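Local coordinates for odorant-binding protein 47 (Anopheles gambiae, PDB 3PM2), which binds hydrophobic odorants and is thought to aid their capture and transport through the aqueous fluid around olfactory sensory dendrites, at residues Pro4-Cys18 with Asp159-Phe172. Sequence-based numbering, arbitrary orientation.
Sequences PCLKGPPVPKNAAEC and DCNKLKSYHSKCPF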
loop_
_atom_site.group_PDB
_atom_site.type_symbol
_atom_site.label_atom_id
_atom_site.label_comp_id
_atom_site.label_asym_id
_atom_site.label_seq_id
_atom_site.Cartn_x
_atom_site.Cartn_y
_atom_site.Cartn_z
ATOM N N PRO A 4 13.572 1.092 7.720
ATOM C CA PRO A 4 12.752 0.984 8.938
ATOM C C PRO A 4 11.702 -0.112 8.844
ATOM O O PRO A 4 11.286 -0.656 9.858
ATOM C CB PRO A 4 12.099 2.369 9.060
ATOM C CG PRO A 4 12.176 2.958 7.694
ATOM C CD PRO A 4 13.426 2.417 7.082
ATOM N N CYS A 5 11.297 -0.446 7.623
ATOM C CA CYS A 5 10.233 -1.410 7.404
ATOM C C CYS A 5 10.655 -2.858 7.605
ATOM O O CYS A 5 9.803 -3.730 7.778
ATOM C CB CYS A 5 9.538 -1.144 6.075
ATOM S SG CYS A 5 9.081 0.604 5.857
ATOM N N LEU A 6 11.985 -3.089 7.720
ATOM C CA LEU A 6 12.566 -4.402 8.014
ATOM C C LEU A 6 12.163 -4.847 9.430
ATOM O O LEU A 6 12.052 -6.043 9.677
ATOM C CB LEU A 6 14.113 -4.334 7.906
ATOM C CG LEU A 6 14.756 -4.356 6.512
ATOM C CD1 LEU A 6 16.245 -4.002 6.591
ATOM C CD2 LEU A 6 14.656 -5.739 5.862
ATOM N N LYS A 7 11.908 -3.881 10.352
ATOM C CA LYS A 7 11.571 -4.190 11.744
ATOM C C LYS A 7 10.201 -4.843 11.879
ATOM O O LYS A 7 9.949 -5.543 12.859
ATOM C CB LYS A 7 11.635 -2.929 12.630
ATOM C CG LYS A 7 12.932 -2.145 12.549
ATOM C CD LYS A 7 12.927 -0.996 13.550
ATOM C CE LYS A 7 13.635 0.215 12.987
ATOM N NZ LYS A 7 12.895 1.485 13.238
ATOM N N GLY A 8 9.324 -4.584 10.913
ATOM C CA GLY A 8 7.945 -5.052 10.947
ATOM C C GLY A 8 7.156 -4.171 11.897
ATOM O O GLY A 8 7.766 -3.362 12.610
ATOM N N PRO A 9 5.799 -4.251 11.927
ATOM C CA PRO A 9 5.051 -3.389 12.868
ATOM C C PRO A 9 5.471 -3.604 14.333
ATOM O O PRO A 9 5.741 -4.754 14.682
ATOM C CB PRO A 9 3.570 -3.719 12.613
ATOM C CG PRO A 9 3.538 -4.860 11.699
ATOM C CD PRO A 9 4.913 -5.131 11.139
ATOM N N PRO A 10 5.606 -2.536 15.173
ATOM C CA PRO A 10 6.070 -2.726 16.571
ATOM C C PRO A 10 5.150 -3.542 17.472
ATOM O O PRO A 10 5.589 -4.038 18.514
ATOM C CB PRO A 10 6.251 -1.295 17.080
ATOM C CG PRO A 10 5.285 -0.499 16.285
ATOM C CD PRO A 10 5.353 -1.111 14.904
ATOM N N VAL A 11 3.879 -3.660 17.092
ATOM C CA VAL A 11 2.895 -4.455 17.815
ATOM C C VAL A 11 2.106 -5.294 16.819
ATOM O O VAL A 11 1.843 -4.826 15.709
ATOM C CB VAL A 11 1.982 -3.675 18.831
ATOM C CG1 VAL A 11 2.769 -2.702 19.702
ATOM C CG2 VAL A 11 0.825 -2.970 18.133
ATOM N N PRO A 12 1.727 -6.540 17.175
ATOM C CA PRO A 12 0.951 -7.360 16.232
ATOM C C PRO A 12 -0.521 -6.950 16.109
ATOM O O PRO A 12 -1.236 -7.565 15.320
ATOM C CB PRO A 12 1.116 -8.777 16.791
ATOM C CG PRO A 12 1.309 -8.584 18.245
ATOM C CD PRO A 12 1.975 -7.264 18.445
ATOM N N LYS A 13 -0.965 -5.914 16.873
ATOM C CA LYS A 13 -2.336 -5.385 16.858
ATOM C C LYS A 13 -2.789 -5.120 15.423
ATOM O O LYS A 13 -2.054 -4.507 14.630
ATOM C CB LYS A 13 -2.448 -4.094 17.699
ATOM C CG LYS A 13 -3.875 -3.679 18.055
ATOM C CD LYS A 13 -3.862 -2.430 18.911
ATOM C CE LYS A 13 -5.110 -2.266 19.743
ATOM N NZ LYS A 13 -6.246 -1.757 18.938
ATOM N N ASN A 14 -3.973 -5.650 15.088
ATOM C CA ASN A 14 -4.627 -5.512 13.786
ATOM C C ASN A 14 -4.995 -4.033 13.614
ATOM O O ASN A 14 -5.582 -3.450 14.521
ATOM C CB ASN A 14 -5.858 -6.417 13.758
ATOM C CG ASN A 14 -6.746 -6.321 12.548
ATOM O OD1 ASN A 14 -6.307 -6.058 11.421
ATOM N ND2 ASN A 14 -8.032 -6.588 12.758
ATOM N N ALA A 15 -4.581 -3.410 12.492
ATOM C CA ALA A 15 -4.809 -1.983 12.249
ATOM C C ALA A 15 -6.286 -1.578 12.302
ATOM O O ALA A 15 -6.583 -0.462 12.734
ATOM C CB ALA A 15 -4.195 -1.565 10.933
ATOM N N ALA A 16 -7.204 -2.487 11.891
ATOM C CA ALA A 16 -8.658 -2.291 11.922
ATOM C C ALA A 16 -9.143 -1.960 13.337
ATOM O O ALA A 16 -10.149 -1.275 13.493
ATOM C CB ALA A 16 -9.361 -3.533 11.407
ATOM N N GLU A 17 -8.393 -2.388 14.360
ATOM C CA GLU A 17 -8.707 -2.086 15.756
ATOM C C GLU A 17 -8.319 -0.653 16.163
ATOM O O GLU A 17 -8.716 -0.186 17.228
ATOM C CB GLU A 17 -8.095 -3.140 16.674
ATOM C CG GLU A 17 -8.769 -4.491 16.515
ATOM C CD GLU A 17 -8.161 -5.635 17.297
ATOM O OE1 GLU A 17 -7.217 -5.392 18.085
ATOM O OE2 GLU A 17 -8.642 -6.777 17.129
ATOM N N CYS A 18 -7.544 0.042 15.305
ATOM C CA CYS A 18 -7.164 1.440 15.489
ATOM C C CYS A 18 -8.088 2.339 14.693
ATOM O O CYS A 18 -8.450 3.399 15.183
ATOM C CB CYS A 18 -5.712 1.665 15.095
ATOM S SG CYS A 18 -4.545 0.769 16.133
ATOM N N ASP A 159 -0.770 1.385 21.850
ATOM C CA ASP A 159 -0.510 0.472 20.741
ATOM C C ASP A 159 -0.846 1.081 19.387
ATOM O O ASP A 159 -0.103 0.879 18.417
ATOM C CB ASP A 159 -1.240 -0.845 20.955
ATOM C CG ASP A 159 -0.569 -1.764 21.956
ATOM O OD1 ASP A 159 0.440 -1.343 22.579
ATOM O OD2 ASP A 159 -1.056 -2.886 22.130
ATOM N N CYS A 160 -1.946 1.845 19.332
ATOM C CA CYS A 160 -2.326 2.524 18.097
ATOM C C CYS A 160 -1.430 3.721 17.837
ATOM O O CYS A 160 -1.237 4.054 16.684
ATOM C CB CYS A 160 -3.806 2.894 18.102
ATOM S SG CYS A 160 -4.910 1.456 18.017
ATOM N N ASN A 161 -0.851 4.352 18.893
ATOM C CA ASN A 161 0.141 5.431 18.708
ATOM C C ASN A 161 1.377 4.805 18.019
ATOM O O ASN A 161 1.938 5.414 17.106
ATOM C CB ASN A 161 0.578 6.090 20.028
ATOM C CG ASN A 161 1.514 7.259 19.804
ATOM O OD1 ASN A 161 1.288 8.129 18.961
ATOM N ND2 ASN A 161 2.626 7.271 20.486
ATOM N N LYS A 162 1.778 3.588 18.458
ATOM C CA LYS A 162 2.925 2.858 17.863
ATOM C C LYS A 162 2.660 2.524 16.388
ATOM O O LYS A 162 3.542 2.694 15.537
ATOM C CB LYS A 162 3.252 1.605 18.672
ATOM C CG LYS A 162 3.886 1.927 20.032
ATOM C CD LYS A 162 4.109 0.674 20.844
ATOM C CE LYS A 162 4.421 1.000 22.284
ATOM N NZ LYS A 162 4.415 -0.224 23.125
ATOM N N LEU A 163 1.439 2.073 16.079
ATOM C CA LEU A 163 1.061 1.790 14.709
ATOM C C LEU A 163 0.989 3.078 13.867
ATOM O O LEU A 163 1.363 3.044 12.691
ATOM C CB LEU A 163 -0.234 0.972 14.611
ATOM C CG LEU A 163 -0.219 -0.484 15.134
ATOM C CD1 LEU A 163 -1.508 -1.190 14.735
ATOM C CD2 LEU A 163 0.999 -1.281 14.615
ATOM N N LYS A 164 0.551 4.210 14.470
ATOM C CA LYS A 164 0.509 5.509 13.782
ATOM C C LYS A 164 1.967 5.886 13.405
ATOM O O LYS A 164 2.227 6.263 12.264
ATOM C CB LYS A 164 -0.114 6.577 14.698
ATOM C CG LYS A 164 -0.022 8.006 14.191
ATOM C CD LYS A 164 -0.385 9.032 15.282
ATOM C CE LYS A 164 0.063 10.420 14.899
ATOM N NZ LYS A 164 -0.426 11.452 15.857
ATOM N N SER A 165 2.893 5.794 14.371
ATOM C CA SER A 165 4.309 6.106 14.124
ATOM C C SER A 165 4.887 5.212 13.029
ATOM O O SER A 165 5.435 5.727 12.049
ATOM C CB SER A 165 5.130 5.934 15.396
ATOM O OG SER A 165 4.738 6.914 16.339
ATOM N N TYR A 166 4.731 3.887 13.180
ATOM C CA TYR A 166 5.278 2.925 12.234
ATOM C C TYR A 166 4.749 3.104 10.829
ATOM O O TYR A 166 5.536 3.212 9.884
ATOM C CB TYR A 166 5.058 1.489 12.722
ATOM C CG TYR A 166 5.684 0.450 11.815
ATOM C CD1 TYR A 166 7.063 0.253 11.793
ATOM C CD2 TYR A 166 4.907 -0.291 10.930
ATOM C CE1 TYR A 166 7.654 -0.636 10.896
ATOM C CE2 TYR A 166 5.486 -1.220 10.060
ATOM C CZ TYR A 166 6.857 -1.406 10.062
ATOM O OH TYR A 166 7.416 -2.318 9.183
ATOM N N HIS A 167 3.426 3.224 10.716
ATOM C CA HIS A 167 2.738 3.323 9.432
ATOM C C HIS A 167 2.720 4.708 8.790
ATOM O O HIS A 167 2.223 4.847 7.665
ATOM C CB HIS A 167 1.360 2.637 9.474
ATOM C CG HIS A 167 1.446 1.148 9.634
ATOM N ND1 HIS A 167 1.955 0.343 8.629
ATOM C CD2 HIS A 167 1.061 0.362 10.670
ATOM C CE1 HIS A 167 1.885 -0.900 9.090
ATOM N NE2 HIS A 167 1.330 -0.939 10.302
ATOM N N SER A 168 3.354 5.708 9.451
ATOM C CA SER A 168 3.523 7.025 8.840
ATOM C C SER A 168 4.637 6.908 7.784
ATOM O O SER A 168 4.670 7.693 6.833
ATOM C CB SER A 168 3.880 8.100 9.862
ATOM O OG SER A 168 5.160 7.889 10.438
ATOM N N LYS A 169 5.485 5.888 7.922
ATOM C CA LYS A 169 6.612 5.649 6.995
ATOM C C LYS A 169 6.541 4.319 6.284
ATOM O O LYS A 169 7.059 4.206 5.164
ATOM C CB LYS A 169 7.942 5.701 7.770
ATOM C CG LYS A 169 8.260 7.060 8.388
ATOM C CD LYS A 169 9.264 6.928 9.533
ATOM C CE LYS A 169 8.681 6.389 10.830
ATOM N NZ LYS A 169 8.170 7.477 11.711
ATOM N N CYS A 170 5.990 3.282 6.966
ATOM C CA CYS A 170 5.923 1.917 6.448
ATOM C C CYS A 170 4.545 1.472 6.049
ATOM O O CYS A 170 3.618 1.547 6.858
ATOM C CB CYS A 170 6.562 0.941 7.415
ATOM S SG CYS A 170 8.314 1.252 7.662
ATOM N N PRO A 171 4.418 0.932 4.821
ATOM C CA PRO A 171 3.095 0.500 4.354
ATOM C C PRO A 171 2.584 -0.751 5.025
ATOM O O PRO A 171 3.353 -1.544 5.591
ATOM C CB PRO A 171 3.295 0.229 2.862
ATOM C CG PRO A 171 4.772 -0.067 2.721
ATOM C CD PRO A 171 5.452 0.776 3.766
ATOM N N PHE A 172 1.280 -0.945 4.905
ATOM C CA PHE A 172 0.573 -2.119 5.384
ATOM C C PHE A 172 0.885 -3.242 4.407
ATOM O O PHE A 172 0.508 -3.152 3.242
ATOM C CB PHE A 172 -0.935 -1.821 5.452
ATOM C CG PHE A 172 -1.285 -0.806 6.516
ATOM C CD1 PHE A 172 -1.468 -1.197 7.839
ATOM C CD2 PHE A 172 -1.408 0.547 6.202
ATOM C CE1 PHE A 172 -1.748 -0.251 8.834
ATOM C CE2 PHE A 172 -1.713 1.489 7.194
ATOM C CZ PHE A 172 -1.871 1.087 8.505
#
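From Cys-5, set against Cys-170, to Cys-18, set against Cys-160, the N-terminal segment 4-18, a loop with a 3-10 turn near each end, runs antiparallel to the last helix, with Pro-9 and Pro-10 passing over Tyr-166 and Lys-162. Both ends are pinned covalently: Cys-5 SG lies 2.1 Å from Cys-170 SG, and Cys-18 SG 2.0 Å from Cys-160 SG, each bridge turned close to -90° about its S-S bond. Between them a chi1 of -176° sets Tyr-166 CG opposite the backbone N and carries the ring under Gly-8 and Pro-9. Pro-9 CA sits over one face in a CH-pi contact, 3.7 Å from the Tyr-166 ring centroid, while Cys-170 CB backs the opposite face. Pro-10 CD presses on Tyr-166 CB at 3.4 Å. The two disulfides, of six in this C-plus odorant-binding protein, tie the loop before helix 27-44 to helix 158-167 and the C-terminal tail. Leu-163 forks beneath the loop: CD2 meets Val-11 CG2 at 3.9 Å, and CD1 reaches Lys-13 O and the sulfur of Cys-18. Beyond it Ala-15 CB rests 3.5 Å from Phe-172 CE1. The Phe-172 ring meets Phe-146 of helix 133-147 edge-to-face and covers one face of His-167, whose ND1 donates to Cys-170 O (2.7 Å).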